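Local coordinates for hypothetical protein TA0175 (Thermoplasma acidophilum, PDB 1L6R), which catalyses the magnesium-dependent dephosphorylation of 2-phosphoglycolate to glycolate and, less efficiently, releases phosphate from inorganic pyrophosphate, at residues A[15-19]-A[213-217]; A[33-39]-A[221-227]. The protein carries 1 engineered substitution. All coordinates share one frame; numbering follows the deposited sequence.

Contact 1: residues A[15-19]-A[213-217]; sequences NLTDR and YGEEI. Engineered in segment 15-19: N15 (natural residue Thr).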
# COMPACT_ATOMS: atom_id res chain seq x y z
N ASN A 15 4.04 18.03 -7.86
CA ASN A 15 4.65 19.04 -7.00
C ASN A 15 5.77 19.90 -7.55
O ASN A 15 6.15 20.87 -6.90
CB ASN A 15 5.19 18.34 -5.76
CG ASN A 15 4.10 17.67 -4.96
OD1 ASN A 15 3.42 18.32 -4.14
ND2 ASN A 15 3.90 16.38 -5.20
N LEU A 16 6.31 19.56 -8.72
CA LEU A 16 7.42 20.35 -9.25
C LEU A 16 7.05 21.18 -10.45
O LEU A 16 7.93 21.78 -11.07
CB LEU A 16 8.59 19.42 -9.61
CG LEU A 16 9.16 18.58 -8.46
CD1 LEU A 16 10.35 17.77 -8.95
CD2 LEU A 16 9.58 19.50 -7.32
N THR A 17 5.77 21.25 -10.78
CA THR A 17 5.34 22.00 -11.95
C THR A 17 4.35 23.12 -11.65
O THR A 17 3.69 23.11 -10.61
CB THR A 17 4.72 21.06 -13.01
OG1 THR A 17 3.55 20.42 -12.47
CG2 THR A 17 5.73 19.98 -13.41
N ASP A 18 4.25 24.08 -12.56
CA ASP A 18 3.31 25.17 -12.36
C ASP A 18 1.99 24.86 -13.04
O ASP A 18 1.77 23.74 -13.50
CB ASP A 18 3.90 26.51 -12.84
CG ASP A 18 4.15 26.56 -14.34
OD1 ASP A 18 3.56 25.77 -15.11
OD2 ASP A 18 4.94 27.44 -14.76
N ARG A 19 1.11 25.86 -13.11
CA ARG A 19 -0.21 25.70 -13.72
C ARG A 19 -0.19 25.21 -15.16
O ARG A 19 -1.14 24.60 -15.63
CB ARG A 19 -0.97 27.03 -13.68
CG ARG A 19 -1.52 27.44 -12.34
CD ARG A 19 -1.92 28.91 -12.35
NE ARG A 19 -2.27 29.38 -13.69
CZ ARG A 19 -3.42 29.12 -14.31
NH1 ARG A 19 -4.35 28.39 -13.72
NH2 ARG A 19 -3.64 29.59 -15.53
N TYR A 213 2.36 24.67 -6.64
CA TYR A 213 3.00 24.84 -7.94
C TYR A 213 4.52 24.94 -7.92
O TYR A 213 5.13 25.66 -8.72
CB TYR A 213 2.36 26.03 -8.67
CG TYR A 213 0.92 25.78 -9.06
CD1 TYR A 213 0.57 24.72 -9.91
CD2 TYR A 213 -0.11 26.60 -8.58
CE1 TYR A 213 -0.75 24.49 -10.28
CE2 TYR A 213 -1.45 26.37 -8.95
CZ TYR A 213 -1.76 25.32 -9.80
OH TYR A 213 -3.07 25.09 -10.16
N GLY A 214 5.12 24.21 -6.99
CA GLY A 214 6.57 24.19 -6.87
C GLY A 214 7.09 25.02 -5.72
O GLY A 214 8.17 24.75 -5.21
N GLU A 215 6.32 26.02 -5.31
CA GLU A 215 6.76 26.88 -4.22
C GLU A 215 6.66 26.22 -2.86
O GLU A 215 7.19 26.73 -1.88
CB GLU A 215 5.98 28.21 -4.25
CG GLU A 215 6.33 29.02 -5.49
CD GLU A 215 5.95 30.48 -5.41
OE1 GLU A 215 6.19 31.20 -6.40
OE2 GLU A 215 5.43 30.91 -4.35
N GLU A 216 6.01 25.06 -2.79
CA GLU A 216 5.91 24.36 -1.52
C GLU A 216 7.23 23.66 -1.19
O GLU A 216 7.52 23.40 -0.03
CB GLU A 216 4.78 23.31 -1.54
CG GLU A 216 5.02 22.07 -2.41
CD GLU A 216 4.46 22.22 -3.80
OE1 GLU A 216 4.58 23.32 -4.38
OE2 GLU A 216 3.91 21.23 -4.33
N ILE A 217 8.04 23.37 -2.21
CA ILE A 217 9.28 22.65 -1.96
C ILE A 217 10.21 23.39 -1.00
O ILE A 217 10.68 22.82 -0.01
CB ILE A 217 10.01 22.34 -3.29
CG1 ILE A 217 9.07 21.54 -4.22
CG2 ILE A 217 11.28 21.57 -3.02
CD1 ILE A 217 8.52 20.25 -3.63
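N15 to R19 and Y213 to I217 make a loop-to-helix-start contact, in which the chain just after helix 12-15 lies along the residues that lead into helix 215-223. The backbones meet through CA-H...O contacts. N15 O is 3.3 Å from G214 CA with an angle at H of 144°, and T17 O lies 3.3 Å from Y213 CA. The same T17 O sits in plane at the edge of the Y213 ring. G214 has a positive phi of 103°, at which a CB would press on the carbonyl O of Y213, a reason for glycine that is independent of the neighbouring segment. The E216 side chain folds back on the turn: with chi1 at 71° its CG sits between backbone N and carbonyl carbon, and the bend that follows brings OE1 to accept from G214 N at 2.8 Å, on its syn side, in a bent bond.

At the exposed end, R19 lays its CG over one face of the Y213 ring, 3.6 Å from the centroid, a CH-pi contact offset toward the rim. At the buried end, L16 and I217 cross at about a right angle, and L16 CD2 comes to 3.7 Å from I217 CG1. Both side chains also touch A27 of helix 25-36, while I217 reaches I175 of strand 172-175. N15, an engineered residue (natural Thr), closely follows the nucleophile D11 and G14, which both ligate calcium in this crystal. Here the C-terminal helix start packs on the chain leaving the D11 loop, which follows the first parallel strand, 7-11, as in the HAD-like hydrolase fold.

Contact 2: residues A[33-39]-A[221-227]; sequences SAEKKGL and FKHFELM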
# COMPACT_ATOMS: atom_id res chain seq x y z
N SER A 33 19.69 23.36 -3.35
CA SER A 33 20.14 23.88 -2.06
C SER A 33 20.12 22.77 -1.02
O SER A 33 21.10 22.56 -0.30
CB SER A 33 19.26 25.04 -1.61
OG SER A 33 19.45 26.19 -2.42
N ALA A 34 19.01 22.03 -0.93
CA ALA A 34 18.90 20.96 0.04
C ALA A 34 19.92 19.86 -0.21
O ALA A 34 20.50 19.32 0.73
CB ALA A 34 17.49 20.38 0.03
N GLU A 35 20.15 19.52 -1.48
CA GLU A 35 21.12 18.48 -1.80
C GLU A 35 22.52 18.90 -1.38
O GLU A 35 23.29 18.08 -0.88
CB GLU A 35 21.09 18.16 -3.30
CG GLU A 35 19.78 17.52 -3.73
CD GLU A 35 19.78 17.18 -5.21
OE1 GLU A 35 20.36 17.96 -5.99
OE2 GLU A 35 19.21 16.13 -5.60
N LYS A 36 22.86 20.18 -1.56
CA LYS A 36 24.18 20.65 -1.16
C LYS A 36 24.35 20.49 0.35
O LYS A 36 25.47 20.29 0.83
CB LYS A 36 24.39 22.12 -1.55
CG LYS A 36 24.74 22.33 -3.01
CD LYS A 36 25.38 23.70 -3.25
CE LYS A 36 24.49 24.82 -2.76
NZ LYS A 36 25.00 26.16 -3.18
N LYS A 37 23.25 20.58 1.09
CA LYS A 37 23.29 20.44 2.55
C LYS A 37 23.25 18.98 3.00
O LYS A 37 23.22 18.69 4.20
CB LYS A 37 22.14 21.21 3.20
CG LYS A 37 22.34 22.72 3.24
CD LYS A 37 22.57 23.27 1.86
CE LYS A 37 22.54 24.78 1.81
NZ LYS A 37 22.63 25.23 0.40
N GLY A 38 23.23 18.06 2.03
CA GLY A 38 23.24 16.64 2.37
C GLY A 38 22.01 15.78 2.10
O GLY A 38 22.07 14.57 2.30
N LEU A 39 20.92 16.38 1.64
CA LEU A 39 19.71 15.61 1.36
C LEU A 39 19.81 14.82 0.07
O LEU A 39 20.36 15.31 -0.92
CB LEU A 39 18.50 16.55 1.26
CG LEU A 39 17.13 15.91 0.97
CD1 LEU A 39 16.67 15.10 2.17
CD2 LEU A 39 16.12 16.99 0.65
N PHE A 221 11.14 22.16 2.80
CA PHE A 221 12.53 21.89 3.17
C PHE A 221 12.95 22.76 4.36
O PHE A 221 13.61 22.28 5.28
CB PHE A 221 13.47 22.13 1.98
CG PHE A 221 13.41 21.05 0.91
CD1 PHE A 221 12.77 19.83 1.15
CD2 PHE A 221 14.03 21.25 -0.32
CE1 PHE A 221 12.76 18.82 0.17
CE2 PHE A 221 14.02 20.24 -1.31
CZ PHE A 221 13.39 19.03 -1.06
N LYS A 222 12.56 24.03 4.34
CA LYS A 222 12.90 24.93 5.44
C LYS A 222 12.26 24.44 6.73
O LYS A 222 12.90 24.43 7.78
CB LYS A 222 12.41 26.35 5.15
CG LYS A 222 13.20 27.07 4.08
CD LYS A 222 12.64 28.46 3.83
CE LYS A 222 13.43 29.19 2.76
NZ LYS A 222 13.47 28.43 1.48
N HIS A 223 11.00 24.04 6.65
CA HIS A 223 10.31 23.54 7.82
C HIS A 223 11.05 22.38 8.48
O HIS A 223 11.15 22.32 9.71
CB HIS A 223 8.89 23.10 7.46
CG HIS A 223 8.11 22.55 8.61
ND1 HIS A 223 7.99 21.20 8.85
CD2 HIS A 223 7.45 23.17 9.61
CE1 HIS A 223 7.28 21.01 9.95
NE2 HIS A 223 6.94 22.19 10.43
N PHE A 224 11.57 21.47 7.68
CA PHE A 224 12.29 20.32 8.20
C PHE A 224 13.80 20.57 8.35
O PHE A 224 14.58 19.63 8.53
CB PHE A 224 12.03 19.10 7.30
CG PHE A 224 10.63 18.57 7.40
CD1 PHE A 224 10.19 17.95 8.56
CD2 PHE A 224 9.75 18.69 6.33
CE1 PHE A 224 8.89 17.46 8.67
CE2 PHE A 224 8.44 18.21 6.42
CZ PHE A 224 8.01 17.59 7.60
N GLU A 225 14.19 21.84 8.29
CA GLU A 225 15.59 22.23 8.44
C GLU A 225 16.50 21.53 7.44
O GLU A 225 17.61 21.10 7.78
CB GLU A 225 16.08 21.94 9.86
CG GLU A 225 15.26 22.63 10.95
CD GLU A 225 15.80 22.34 12.34
OE1 GLU A 225 15.94 21.15 12.69
OE2 GLU A 225 16.08 23.31 13.08
N LEU A 226 16.04 21.43 6.19
CA LEU A 226 16.81 20.77 5.14
C LEU A 226 17.44 21.81 4.22
O LEU A 226 18.27 21.47 3.38
CB LEU A 226 15.90 19.83 4.34
CG LEU A 226 15.31 18.66 5.13
CD1 LEU A 226 14.29 17.92 4.28
CD2 LEU A 226 16.43 17.72 5.56
N MET A 227 17.03 23.06 4.39
CA MET A 227 17.53 24.19 3.60
C MET A 227 18.03 25.29 4.52
O MET A 227 19.16 25.78 4.30
CB MET A 227 16.44 24.75 2.70
CG MET A 227 16.46 24.24 1.28
SD MET A 227 15.32 25.18 0.30
CE MET A 227 16.31 26.62 -0.10
O HOH W 1 19.42 19.13 3.25
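A34 O is gripped by several donors, one of which ties it to L226: a water gives one proton to A34 O at 2.7 Å and the other to L226 O. L39 N also donates to A34 O, and K37 N adds a weak bond. The L39 bond belongs to a Schellman motif that ends helix 25-36 at G38, completed by G38 N to E35 O. A second Schellman motif, with E225 at positive phi, ends helix 215-223 through L226 N to F221 O at 2.7 Å and E225 N to K222 O. Two helix C-termini therefore meet, and no direct hydrogen bond crosses between them. Beside the water bridge, A34 CA comes to 3.4 Å from L226 O in a CA-H...O contact.

Deeper in the contact the F221 ring meets both A34 and L39 from the end of helix 25-36. L39 CD2 lies over one face, 4.2 Å from the centroid and 27° off the normal, in a CH-pi contact that the anti placement of L39 CG relative to its own N (chi1 180°) makes possible. A34 CB approaches the same ring obliquely, 3.6 Å from CD2, and F221 also packs on I175 of the central sheet. With only an alanine in place of F221, A34 CB and L39 CD2 would probably lose their shared partner, and a gap is likely to open beside strand 172-175.

On the exposed side, K37 bends at chi2 so that NZ joins K37 N in bonding S33 O, from opposite faces of that carbonyl. The C-terminal M227 curls its methyl onto the helix, with CE 3.7 Å from S33 CB.

The centres of contacts 1 and 2 lie about 17 Å apart, and their segments alternate along the chain: 15-19, 33-39, 213-217, 221-227. Contact 1 meets the start of helix 215-223 and contact 2 its end. Segment 33-39 closes helix 25-36, on which L16 and I217 of contact 1 also rest. I217, near the start of helix 215-223, touches A27 and S30, while F221, near its end, touches A34, consistent with the helices running roughly the same way. Helix 25-36 is the crossover between the adjacent parallel strands 7-11 and 40-44, and I175 of strand 172-175 touches both I217 and F221. The C-terminal helix is joined to the N-terminal beta-alpha-beta unit, from near the catalytic site to the periphery.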